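Phosphotriesterase homology protein (Escherichia coli, PDB 1BF6) hydrolyses phosphorylated glyceryl acetates and also aromatic acetates and propionates, using two zinc ions bound in the barrel of the phosphotriesterase family. Local coordinates at residues Ile125-Gly130 and Ser161-Glu166; Val176-Val181 and Ile199-Tyr204; Arg236-Met241 and Glu284-Phe289. All coordinates share one frame; numbering follows the deposited sequence.

The three contacts lie on the five-stranded run of the TIM barrel that begins with strand 122-126 and ends with strand 237-239. Contact 1 belongs to the zinc-bearing end: the side chain of Thr-127 is about 10 Å from a zinc ion. Contacts 2 and 3 gather where the strands begin, and the side chains of Val-181 and Met-238 are about 13 and 14 Å from zinc. Centres of contacts 1 and 2 are 15 Å apart, bridged by Leu-165 CD2 against Leu-201 CD1 at 4.0 Å. Contacts 2 and 3, 13 Å apart between centres, are joined by Arg-180, a beta-D-glucose-binding residue whose NH1 reaches Phe-289 O at 3.0 Å.

Contact 1. Residues Ile125-Gly130 and Ser161-Glu166; sequences IGTSEG and STMGLE. With SO4 (sulfate ion), chain E.
At the carboxyl ends of strands 122-126 and 154-157 of the TIM barrel, the loop 127-130 meets the turn that leads into helix 164-173. The contact is small, and its tight part is where Thr-162 and Met-163 close on Gly-130. Gly-130 N donates to Thr-162 OG1 at 3.0 Å in a nearly straight bond (N-H...O 167°). Thr-162 holds OG1 between its own backbone N and carbonyl carbon (chi1 65°), and the same hydroxyl bonds to Ser-159 O, which fixes its rotation. Met-163, at the N-cap position, bends at both chi2 and chi3, so that its thioether runs along the Gly-130 backbone, with SD 3.4 Å from Gly-130 C. Deeper in, a water bridges the two segments: it lies 2.7 Å from Thr-127 OG1, 2.8 Å from Ser-128 O and 2.7 Å from Thr-162 O, hydrogen-bonded to all three. Thr-127 OG1 has a further partner in Gln-167 NE2. An alanine in place of Thr-162 would remove OG1 and so would probably loosen the tip of loop 127-130, which would lose the acceptor for Gly-130 N.

The outer side is looser. Glu-129 and Gly-130 are exposed to solvent, and Glu-129 directs its CB away from the facing turn. A sulfate, probably from the crystallisation liquor, lies beside this turn and is also held by Lys-189 NZ; its O2 accepts from Met-163 N at 2.8 Å with an N-H...O angle of 163°.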
ATOM      1  N   ILE A 125       5.683  -5.172  -2.273  1.00 10.62           N
ATOM      2  CA  ILE A 125       6.808  -6.080  -2.171  1.00 10.69           C
ATOM      3  C   ILE A 125       7.261  -6.150  -0.733  1.00 10.56           C
ATOM      4  O   ILE A 125       7.656  -5.150  -0.131  1.00 10.44           O
ATOM      5  CB  ILE A 125       7.922  -5.743  -3.208  1.00 11.31           C
ATOM      6  CG1 ILE A 125       8.536  -4.379  -2.950  1.00 13.44           C
ATOM      7  CG2 ILE A 125       7.315  -5.735  -4.634  1.00 12.67           C
ATOM      8  CD1 ILE A 125       9.751  -4.098  -3.843  1.00 15.11           C
ATOM      9  N   GLY A 126       7.127  -7.339  -0.155  1.00  9.34           N
ATOM     10  CA  GLY A 126       7.472  -7.488   1.240  1.00  8.85           C
ATOM     11  C   GLY A 126       8.629  -8.349   1.680  1.00 10.39           C
ATOM     12  O   GLY A 126       9.258  -9.079   0.904  1.00  8.45           O
ATOM     13  N   THR A 127       8.940  -8.191   2.957  1.00  8.90           N
ATOM     14  CA  THR A 127       9.978  -8.955   3.609  1.00 11.15           C
ATOM     15  C   THR A 127       9.330  -9.623   4.824  1.00 11.85           C
ATOM     16  O   THR A 127       8.240  -9.222   5.266  1.00  9.47           O
ATOM     17  CB  THR A 127      11.174  -8.074   4.027  1.00 11.84           C
ATOM     18  OG1 THR A 127      10.703  -6.926   4.743  1.00 12.79           O
ATOM     19  CG2 THR A 127      11.976  -7.625   2.793  1.00  8.12           C
ATOM     20  N   SER A 128       9.977 -10.663   5.335  1.00 11.77           N
ATOM     21  CA  SER A 128       9.456 -11.408   6.477  1.00 12.35           C
ATOM     22  C   SER A 128       9.718 -10.690   7.798  1.00 12.61           C
ATOM     23  O   SER A 128      10.424  -9.680   7.840  1.00 13.29           O
ATOM     24  CB  SER A 128      10.063 -12.821   6.497  1.00  9.02           C
ATOM     25  OG  SER A 128       9.592 -13.577   5.396  1.00  9.16           O
ATOM     26  N   GLU A 129       9.145 -11.210   8.880  1.00 12.67           N
ATOM     27  CA  GLU A 129       9.336 -10.604  10.188  1.00 13.75           C
ATOM     28  C   GLU A 129      10.764 -10.728  10.713  1.00 13.68           C
ATOM     29  O   GLU A 129      11.249 -11.830  10.988  1.00 17.03           O
ATOM     30  CB  GLU A 129       8.347 -11.194  11.199  1.00 16.04           C
ATOM     31  CG  GLU A 129       8.447 -10.569  12.591  1.00 19.15           C
ATOM     32  CD  GLU A 129       7.307 -10.985  13.530  1.00 22.88           C
ATOM     33  OE1 GLU A 129       6.398 -11.748  13.115  1.00 24.16           O
ATOM     34  OE2 GLU A 129       7.313 -10.517  14.685  1.00 23.95           O
ATOM     35  N   GLY A 130      11.447  -9.592  10.822  1.00 12.06           N
ATOM     36  CA  GLY A 130      12.797  -9.576  11.348  1.00 11.01           C
ATOM     37  C   GLY A 130      13.886 -10.098  10.430  1.00 12.01           C
ATOM     38  O   GLY A 130      15.027 -10.273  10.862  1.00 10.63           O
ATOM     39  N   SER A 161       6.221  -3.923  11.093  1.00  8.66           N
ATOM     40  CA  SER A 161       7.100  -2.753  11.083  1.00  9.20           C
ATOM     41  C   SER A 161       8.592  -3.045  11.211  1.00  9.10           C
ATOM     42  O   SER A 161       9.338  -2.231  11.755  1.00 10.40           O
ATOM     43  CB  SER A 161       6.653  -1.758  12.167  1.00  8.73           C
ATOM     44  OG  SER A 161       5.282  -1.434  11.995  1.00 10.96           O
ATOM     45  N   THR A 162       9.029  -4.200  10.699  1.00  9.34           N
ATOM     46  CA  THR A 162      10.449  -4.575  10.768  1.00  8.60           C
ATOM     47  C   THR A 162      11.111  -4.556   9.387  1.00  5.90           C
ATOM     48  O   THR A 162      10.435  -4.709   8.374  1.00  6.43           O
ATOM     49  CB  THR A 162      10.663  -6.017  11.327  1.00  7.21           C
ATOM     50  OG1 THR A 162      10.095  -6.974  10.417  1.00  7.72           O
ATOM     51  CG2 THR A 162      10.032  -6.170  12.700  1.00 11.88           C
ATOM     52  N   MET A 163      12.430  -4.352   9.382  1.00  9.44           N
ATOM     53  CA  MET A 163      13.267  -4.374   8.176  1.00  9.42           C
ATOM     54  C   MET A 163      13.139  -3.239   7.159  1.00 10.75           C
ATOM     55  O   MET A 163      13.718  -3.322   6.076  1.00 10.02           O
ATOM     56  CB  MET A 163      13.119  -5.725   7.447  1.00  8.63           C
ATOM     57  CG  MET A 163      13.217  -6.952   8.363  1.00  8.36           C
ATOM     58  SD  MET A 163      14.618  -6.921   9.468  1.00 14.98           S
ATOM     59  CE  MET A 163      15.919  -7.365   8.314  1.00 11.80           C
ATOM     60  N   GLY A 164      12.410  -2.175   7.504  1.00 10.00           N
ATOM     61  CA  GLY A 164      12.256  -1.056   6.593  1.00  9.05           C
ATOM     62  C   GLY A 164      13.580  -0.438   6.162  1.00  7.73           C
ATOM     63  O   GLY A 164      13.797  -0.229   4.966  1.00  9.29           O
ATOM     64  N   LEU A 165      14.471  -0.167   7.110  1.00  7.21           N
ATOM     65  CA  LEU A 165      15.762   0.429   6.777  1.00  8.32           C
ATOM     66  C   LEU A 165      16.578  -0.503   5.865  1.00 10.22           C
ATOM     67  O   LEU A 165      17.240  -0.037   4.925  1.00  8.84           O
ATOM     68  CB  LEU A 165      16.538   0.794   8.045  1.00  8.52           C
ATOM     69  CG  LEU A 165      15.978   1.998   8.827  1.00  8.39           C
ATOM     70  CD1 LEU A 165      16.676   2.118  10.179  1.00 10.50           C
ATOM     71  CD2 LEU A 165      16.155   3.276   8.009  1.00  8.06           C
ATOM     72  N   GLU A 166      16.469  -1.812   6.112  1.00 10.79           N
ATOM     73  CA  GLU A 166      17.164  -2.831   5.316  1.00 11.13           C
ATOM     74  C   GLU A 166      16.631  -2.860   3.887  1.00 11.43           C
ATOM     75  O   GLU A 166      17.402  -3.029   2.930  1.00 11.29           O
ATOM     76  CB  GLU A 166      17.018  -4.216   5.961  1.00 11.67           C
ATOM     77  CG  GLU A 166      17.904  -4.437   7.189  1.00 12.68           C
ATOM     78  CD  GLU A 166      17.323  -3.886   8.483  1.00 14.99           C
ATOM     79  OE1 GLU A 166      16.200  -3.338   8.483  1.00 15.59           O
ATOM     80  OE2 GLU A 166      18.003  -4.016   9.514  1.00 16.62           O
TER
HETATM   81  S   SO4 E 294      13.318  -3.713  13.255  1.00 33.48           S
HETATM   82  O1  SO4 E 294      13.230  -4.729  14.301  1.00 35.11           O
HETATM   83  O2  SO4 E 294      13.653  -4.374  11.917  1.00 31.80           O
HETATM   84  O3  SO4 E 294      11.985  -2.939  13.060  1.00 33.28           O
HETATM   85  O4  SO4 E 294      14.374  -2.682  13.657  1.00 33.13           O
HETATM   86  O   HOH W   1       9.690  -7.048   7.241  1.00  7.70           O

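Contact 2. Residues Val176-Val181 and Ile199-Tyr204; sequences VDLSRV and IDLGAY
Asp-177 OD1 is gripped by two donors from one residue, Ser-179 OG at 2.9 Å and Ser-179 N at 3.1 Å. Both come from above the carboxylate plane, the hydroxyl 63° out of it and the N-H 28°. The backbone bond makes an Asx turn, and the pair fixes the rotation of the carboxylate of Asp-177, a beta-D-glucose-binding residue. Ser-179 OG can reach it because it stands between its own backbone N and carbonyl carbon. The turn presents its other flank to the chain leaving helix 192-200, where Gly-202, at positive phi, closes a Schellman motif. There Ser-179 CA makes a CA-H...O contact with Gly-202 O at 3.2 Å, and Leu-178 O receives a similar one from Ala-203 CA.

Helix 192-200 is the connection of a beta-alpha-beta crossover between the parallel barrel strands 181-183 and 204-207. Their pairing starts here, with Tyr-204 N donating to Val-181 O at 3.0 Å, in the carbonyl plane and almost linear at 174°. The Tyr-204 ring then turns an edge to the preceding turn, CE1 lying 3.5 Å from Ser-179 O, while Phe-289 meets the ring edge-to-face. The buried Leu-178 lies alongside the more exposed Leu-201, both pointing the same way, and Leu-178 CD1 rests on Leu-201 CB at 3.8 Å.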
ATOM      1  N   VAL A 176      18.182   2.670  -6.858  1.00 11.49           N
ATOM      2  CA  VAL A 176      16.874   3.303  -6.712  1.00 11.28           C
ATOM      3  C   VAL A 176      16.944   4.605  -5.908  1.00  8.87           C
ATOM      4  O   VAL A 176      17.595   4.653  -4.866  1.00  9.94           O
ATOM      5  CB  VAL A 176      15.853   2.333  -6.046  1.00 11.15           C
ATOM      6  CG1 VAL A 176      14.499   3.014  -5.869  1.00 12.27           C
ATOM      7  CG2 VAL A 176      15.709   1.066  -6.887  1.00 10.88           C
ATOM      8  N   ASP A 177      16.332   5.662  -6.449  1.00  9.96           N
ATOM      9  CA  ASP A 177      16.246   6.974  -5.789  1.00 11.12           C
ATOM     10  C   ASP A 177      15.186   6.725  -4.704  1.00  9.39           C
ATOM     11  O   ASP A 177      14.020   6.494  -5.040  1.00  8.89           O
ATOM     12  CB  ASP A 177      15.725   8.013  -6.789  1.00 14.77           C
ATOM     13  CG  ASP A 177      15.654   9.428  -6.210  1.00 18.94           C
ATOM     14  OD1 ASP A 177      15.390   9.594  -5.003  1.00 16.90           O
ATOM     15  OD2 ASP A 177      15.847  10.393  -6.984  1.00 19.60           O
ATOM     16  N   LEU A 178      15.592   6.756  -3.432  1.00  8.75           N
ATOM     17  CA  LEU A 178      14.674   6.462  -2.327  1.00  7.82           C
ATOM     18  C   LEU A 178      13.415   7.318  -2.220  1.00 11.27           C
ATOM     19  O   LEU A 178      12.449   6.917  -1.552  1.00 10.75           O
ATOM     20  CB  LEU A 178      15.415   6.374  -0.987  1.00  8.92           C
ATOM     21  CG  LEU A 178      16.512   5.300  -0.886  1.00  8.48           C
ATOM     22  CD1 LEU A 178      17.096   5.258   0.513  1.00  9.66           C
ATOM     23  CD2 LEU A 178      15.967   3.936  -1.277  1.00  8.15           C
ATOM     24  N   SER A 179      13.400   8.464  -2.903  1.00  9.59           N
ATOM     25  CA  SER A 179      12.226   9.332  -2.890  1.00 10.48           C
ATOM     26  C   SER A 179      11.120   8.691  -3.731  1.00 10.32           C
ATOM     27  O   SER A 179       9.980   9.158  -3.747  1.00 10.18           O
ATOM     28  CB  SER A 179      12.566  10.728  -3.428  1.00 11.50           C
ATOM     29  OG  SER A 179      12.761  10.715  -4.833  1.00 12.94           O
ATOM     30  N   ARG A 180      11.473   7.618  -4.439  1.00  9.66           N
ATOM     31  CA  ARG A 180      10.517   6.900  -5.278  1.00  8.35           C
ATOM     32  C   ARG A 180      10.054   5.594  -4.599  1.00  6.99           C
ATOM     33  O   ARG A 180       9.399   4.755  -5.218  1.00  7.72           O
ATOM     34  CB  ARG A 180      11.130   6.632  -6.656  1.00 10.18           C
ATOM     35  CG  ARG A 180      11.617   7.906  -7.374  1.00  9.66           C
ATOM     36  CD  ARG A 180      10.466   8.900  -7.622  1.00  8.45           C
ATOM     37  NE  ARG A 180       9.476   8.375  -8.561  1.00 12.90           N
ATOM     38  CZ  ARG A 180       8.156   8.393  -8.374  1.00 15.94           C
ATOM     39  NH1 ARG A 180       7.629   8.924  -7.273  1.00 16.42           N
ATOM     40  NH2 ARG A 180       7.358   7.821  -9.268  1.00 18.66           N
ATOM     41  N   VAL A 181      10.378   5.468  -3.313  1.00  7.86           N
ATOM     42  CA  VAL A 181      10.010   4.306  -2.500  1.00  7.31           C
ATOM     43  C   VAL A 181       9.145   4.751  -1.298  1.00  8.63           C
ATOM     44  O   VAL A 181       9.418   5.777  -0.667  1.00  7.77           O
ATOM     45  CB  VAL A 181      11.276   3.605  -1.932  1.00  6.48           C
ATOM     46  CG1 VAL A 181      10.890   2.423  -1.040  1.00  5.29           C
ATOM     47  CG2 VAL A 181      12.183   3.137  -3.075  1.00  4.88           C
ATOM     48  N   ILE A 199      12.882   8.458   6.768  1.00  9.23           N
ATOM     49  CA  ILE A 199      12.573   9.751   6.177  1.00 11.17           C
ATOM     50  C   ILE A 199      13.886  10.512   5.880  1.00  9.55           C
ATOM     51  O   ILE A 199      14.003  11.171   4.852  1.00 10.23           O
ATOM     52  CB  ILE A 199      11.642  10.582   7.114  1.00 11.34           C
ATOM     53  CG1 ILE A 199      10.250   9.931   7.165  1.00 11.00           C
ATOM     54  CG2 ILE A 199      11.561  12.047   6.641  1.00 12.18           C
ATOM     55  CD1 ILE A 199       9.288  10.584   8.167  1.00  8.49           C
ATOM     56  N   ASP A 200      14.877  10.366   6.758  1.00 12.73           N
ATOM     57  CA  ASP A 200      16.164  11.023   6.581  1.00 14.62           C
ATOM     58  C   ASP A 200      16.877  10.526   5.317  1.00 14.70           C
ATOM     59  O   ASP A 200      17.597  11.280   4.673  1.00 13.36           O
ATOM     60  CB  ASP A 200      17.049  10.817   7.807  1.00 19.41           C
ATOM     61  CG  ASP A 200      18.256  11.738   7.808  1.00 24.52           C
ATOM     62  OD1 ASP A 200      18.049  12.967   7.852  1.00 26.34           O
ATOM     63  OD2 ASP A 200      19.400  11.238   7.747  1.00 25.99           O
ATOM     64  N   LEU A 201      16.662   9.259   4.963  1.00 14.84           N
ATOM     65  CA  LEU A 201      17.262   8.682   3.758  1.00 14.68           C
ATOM     66  C   LEU A 201      16.515   9.155   2.509  1.00 14.21           C
ATOM     67  O   LEU A 201      16.956   8.905   1.386  1.00 14.42           O
ATOM     68  CB  LEU A 201      17.259   7.145   3.818  1.00 15.10           C
ATOM     69  CG  LEU A 201      18.122   6.443   4.875  1.00 16.83           C
ATOM     70  CD1 LEU A 201      17.920   4.924   4.783  1.00 13.39           C
ATOM     71  CD2 LEU A 201      19.597   6.803   4.689  1.00 16.97           C
ATOM     72  N   GLY A 202      15.360   9.792   2.709  1.00 11.49           N
ATOM     73  CA  GLY A 202      14.575  10.308   1.599  1.00  8.38           C
ATOM     74  C   GLY A 202      13.348   9.527   1.167  1.00  8.28           C
ATOM     75  O   GLY A 202      12.688   9.888   0.196  1.00  8.80           O
ATOM     76  N   ALA A 203      13.031   8.457   1.886  1.00  7.58           N
ATOM     77  CA  ALA A 203      11.877   7.638   1.555  1.00  8.72           C
ATOM     78  C   ALA A 203      10.578   8.170   2.190  1.00  8.18           C
ATOM     79  O   ALA A 203      10.623   9.067   3.050  1.00  9.90           O
ATOM     80  CB  ALA A 203      12.131   6.191   2.006  1.00  8.29           C
ATOM     81  N   TYR A 204       9.438   7.708   1.668  1.00  7.61           N
ATOM     82  CA  TYR A 204       8.124   8.050   2.235  1.00  7.16           C
ATOM     83  C   TYR A 204       7.766   6.882   3.161  1.00 10.53           C
ATOM     84  O   TYR A 204       8.247   5.750   2.968  1.00  9.25           O
ATOM     85  CB  TYR A 204       7.049   8.165   1.167  1.00  7.44           C
ATOM     86  CG  TYR A 204       7.071   9.458   0.389  1.00  8.21           C
ATOM     87  CD1 TYR A 204       8.049   9.698  -0.573  1.00  8.26           C
ATOM     88  CD2 TYR A 204       6.076  10.428   0.581  1.00 10.65           C
ATOM     89  CE1 TYR A 204       8.042  10.862  -1.332  1.00  8.01           C
ATOM     90  CE2 TYR A 204       6.052  11.602  -0.176  1.00  8.62           C
ATOM     91  CZ  TYR A 204       7.044  11.813  -1.134  1.00 10.95           C
ATOM     92  OH  TYR A 204       7.041  12.959  -1.898  1.00  9.83           O
TER

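Contact 3. Residues Arg236-Met241 and Glu284-Phe289; sequences RVMLSM and ENPSQF
Met-238 and Asn-285 account for most of the surface buried between strand 237-239 and the last helix, 275-289, with Phe-289 next. Asn-285 supplies the polar link: its ND2 donates to Val-237 O at 2.7 Å, with an N-H...O angle of 149°. The carbonyl oxygen lies close to the plane of the Asn-285 amide, whereas ND2 stands well above the plane of the carbonyl, so the bond is short but not aimed at a lone pair. ND2 also bonds to Leu-234 O, so that two main-chain carbonyls hold the amide of this buried side chain and settle its orientation.

Strand 237-239 is a stave of the TIM barrel, paired with strand 204-207 on one flank and reaching Ala-10 of strand 7-12 on the other. Segment 284-289 crosses strand 237-239 steeply, at 103° between N-to-C directions and with the axes 8.5 Å apart at closest. Pro-286, whose ring nitrogen has no N-H to give to the preceding turn, kinks the helix here.

Met-238 fits along this helix with three successive atoms. CG sits 3.7 Å from Asn-285 CB, the two side chains crossing obliquely. SD lies 3.9 Å from Pro-286 CG. The chain then bends at chi3 (-72°) and puts CE over one face of the Phe-289 ring, 4.2 Å from its centroid, as a CH-pi contact offset toward the rim. The sulfur takes an oblique position in this Met-aromatic pair, with SD 5.4 Å from the centroid of the Phe-289 ring, which also has a cation-pi contact with Arg-180.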
ATOM      1  N   ARG A 236       6.247  13.589   4.116  1.00  9.04           N
ATOM      2  CA  ARG A 236       6.785  12.260   3.792  1.00 10.78           C
ATOM      3  C   ARG A 236       5.907  11.121   4.323  1.00 10.87           C
ATOM      4  O   ARG A 236       6.263   9.948   4.196  1.00  8.17           O
ATOM      5  CB  ARG A 236       8.217  12.100   4.324  1.00 12.40           C
ATOM      6  CG  ARG A 236       9.268  12.849   3.516  1.00 13.79           C
ATOM      7  CD  ARG A 236       9.229  12.438   2.053  1.00 15.43           C
ATOM      8  NE  ARG A 236      10.214  13.182   1.273  1.00 21.61           N
ATOM      9  CZ  ARG A 236       9.956  14.285   0.572  1.00 24.55           C
ATOM     10  NH1 ARG A 236       8.730  14.797   0.525  1.00 24.33           N
ATOM     11  NH2 ARG A 236      10.951  14.925  -0.032  1.00 26.17           N
ATOM     12  N   VAL A 237       4.740  11.478   4.866  1.00 10.73           N
ATOM     13  CA  VAL A 237       3.803  10.514   5.449  1.00  8.82           C
ATOM     14  C   VAL A 237       2.516  10.339   4.649  1.00  6.95           C
ATOM     15  O   VAL A 237       1.899  11.321   4.218  1.00  5.85           O
ATOM     16  CB  VAL A 237       3.411  10.930   6.901  1.00  9.14           C
ATOM     17  CG1 VAL A 237       2.430   9.927   7.504  1.00 10.97           C
ATOM     18  CG2 VAL A 237       4.629  11.031   7.769  1.00 10.36           C
ATOM     19  N   MET A 238       2.148   9.080   4.405  1.00  3.64           N
ATOM     20  CA  MET A 238       0.908   8.755   3.718  1.00  4.44           C
ATOM     21  C   MET A 238       0.094   7.803   4.613  1.00  5.97           C
ATOM     22  O   MET A 238       0.651   7.170   5.524  1.00  6.50           O
ATOM     23  CB  MET A 238       1.153   8.224   2.311  1.00  7.02           C
ATOM     24  CG  MET A 238       1.756   9.306   1.404  1.00  6.69           C
ATOM     25  SD  MET A 238       1.773   8.923  -0.342  1.00  9.64           S
ATOM     26  CE  MET A 238       3.059   7.676  -0.388  1.00 10.29           C
ATOM     27  N   LEU A 239      -1.215   7.729   4.364  1.00  5.26           N
ATOM     28  CA  LEU A 239      -2.130   6.952   5.209  1.00  5.75           C
ATOM     29  C   LEU A 239      -3.046   5.982   4.487  1.00  4.95           C
ATOM     30  O   LEU A 239      -3.373   6.174   3.317  1.00  4.80           O
ATOM     31  CB  LEU A 239      -3.033   7.933   5.989  1.00  7.32           C
ATOM     32  CG  LEU A 239      -2.403   9.135   6.713  1.00  7.80           C
ATOM     33  CD1 LEU A 239      -3.513  10.055   7.234  1.00  9.66           C
ATOM     34  CD2 LEU A 239      -1.518   8.693   7.848  1.00  7.21           C
ATOM     35  N   SER A 240      -3.498   4.961   5.230  1.00  4.82           N
ATOM     36  CA  SER A 240      -4.434   3.960   4.718  1.00  6.13           C
ATOM     37  C   SER A 240      -4.938   2.997   5.815  1.00  4.31           C
ATOM     38  O   SER A 240      -4.524   3.090   6.972  1.00  5.53           O
ATOM     39  CB  SER A 240      -3.826   3.172   3.546  1.00  2.59           C
ATOM     40  OG  SER A 240      -4.640   3.303   2.385  1.00  3.80           O
ATOM     41  N   MET A 241      -5.828   2.086   5.421  1.00  8.52           N
ATOM     42  CA  MET A 241      -6.437   1.089   6.316  1.00  9.39           C
ATOM     43  C   MET A 241      -5.923  -0.342   6.063  1.00 10.14           C
ATOM     44  O   MET A 241      -5.998  -1.216   6.941  1.00  7.73           O
ATOM     45  CB  MET A 241      -7.959   1.069   6.096  1.00 10.60           C
ATOM     46  CG  MET A 241      -8.671   2.412   6.248  1.00 12.80           C
ATOM     47  SD  MET A 241      -8.547   3.008   7.903  1.00 15.61           S
ATOM     48  CE  MET A 241      -9.556   1.794   8.743  1.00 15.37           C
ATOM     49  N   GLU A 284      -1.858  16.014  -1.024  1.00 10.46           N
ATOM     50  CA  GLU A 284      -0.595  16.498  -1.574  1.00 12.45           C
ATOM     51  C   GLU A 284       0.432  15.401  -1.809  1.00 11.70           C
ATOM     52  O   GLU A 284       0.869  15.183  -2.944  1.00 10.93           O
ATOM     53  CB  GLU A 284       0.002  17.589  -0.693  1.00 16.91           C
ATOM     54  CG  GLU A 284      -0.873  18.828  -0.579  1.00 25.28           C
ATOM     55  CD  GLU A 284      -0.133  20.026   0.008  1.00 31.97           C
ATOM     56  OE1 GLU A 284       1.125  20.022   0.020  1.00 34.19           O
ATOM     57  OE2 GLU A 284      -0.813  20.981   0.447  1.00 35.14           O
ATOM     58  N   ASN A 285       0.784  14.695  -0.745  1.00 10.03           N
ATOM     59  CA  ASN A 285       1.767  13.617  -0.830  1.00 10.66           C
ATOM     60  C   ASN A 285       1.487  12.581  -1.924  1.00  9.98           C
ATOM     61  O   ASN A 285       2.355  12.317  -2.748  1.00  9.57           O
ATOM     62  CB  ASN A 285       1.971  12.939   0.539  1.00 10.48           C
ATOM     63  CG  ASN A 285       2.699  13.826   1.529  1.00  9.30           C
ATOM     64  OD1 ASN A 285       3.144  14.924   1.193  1.00 11.44           O
ATOM     65  ND2 ASN A 285       2.827  13.354   2.757  1.00  8.10           N
ATOM     66  N   PRO A 286       0.275  11.997  -1.962  1.00  9.71           N
ATOM     67  CA  PRO A 286      -0.042  11.000  -2.993  1.00 10.36           C
ATOM     68  C   PRO A 286       0.060  11.558  -4.415  1.00 11.73           C
ATOM     69  O   PRO A 286       0.550  10.881  -5.327  1.00  9.41           O
ATOM     70  CB  PRO A 286      -1.483  10.621  -2.670  1.00 11.20           C
ATOM     71  CG  PRO A 286      -1.559  10.789  -1.197  1.00 13.17           C
ATOM     72  CD  PRO A 286      -0.821  12.088  -0.976  1.00 10.98           C
ATOM     73  N   SER A 287      -0.447  12.776  -4.608  1.00 12.80           N
ATOM     74  CA  SER A 287      -0.399  13.426  -5.915  1.00 14.80           C
ATOM     75  C   SER A 287       1.049  13.582  -6.390  1.00 13.86           C
ATOM     76  O   SER A 287       1.329  13.417  -7.569  1.00 17.16           O
ATOM     77  CB  SER A 287      -1.077  14.795  -5.857  1.00 15.57           C
ATOM     78  OG  SER A 287      -2.458  14.660  -5.557  1.00 19.96           O
ATOM     79  N   GLN A 288       1.959  13.870  -5.463  1.00 14.51           N
ATOM     80  CA  GLN A 288       3.373  14.041  -5.789  1.00 16.52           C
ATOM     81  C   GLN A 288       4.086  12.701  -5.970  1.00 17.01           C
ATOM     82  O   GLN A 288       4.965  12.572  -6.830  1.00 17.45           O
ATOM     83  CB  GLN A 288       4.089  14.830  -4.681  1.00 19.74           C
ATOM     84  CG  GLN A 288       3.487  16.205  -4.378  1.00 28.13           C
ATOM     85  CD  GLN A 288       4.095  16.886  -3.147  1.00 33.69           C
ATOM     86  OE1 GLN A 288       4.732  16.242  -2.301  1.00 38.92           O
ATOM     87  NE2 GLN A 288       3.880  18.197  -3.035  1.00 36.74           N
ATOM     88  N   PHE A 289       3.670  11.692  -5.204  1.00 12.22           N
ATOM     89  CA  PHE A 289       4.322  10.384  -5.234  1.00 11.83           C
ATOM     90  C   PHE A 289       3.856   9.380  -6.280  1.00 12.27           C
ATOM     91  O   PHE A 289       4.682   8.793  -6.991  1.00 11.14           O
ATOM     92  CB  PHE A 289       4.262   9.746  -3.835  1.00  9.37           C
ATOM     93  CG  PHE A 289       5.026   8.454  -3.713  1.00  8.62           C
ATOM     94  CD1 PHE A 289       4.420   7.231  -4.027  1.00  9.10           C
ATOM     95  CD2 PHE A 289       6.347   8.459  -3.284  1.00  8.24           C
ATOM     96  CE1 PHE A 289       5.130   6.029  -3.915  1.00  9.06           C
ATOM     97  CE2 PHE A 289       7.072   7.260  -3.166  1.00  9.03           C
ATOM     98  CZ  PHE A 289       6.456   6.045  -3.483  1.00  8.77           C
TER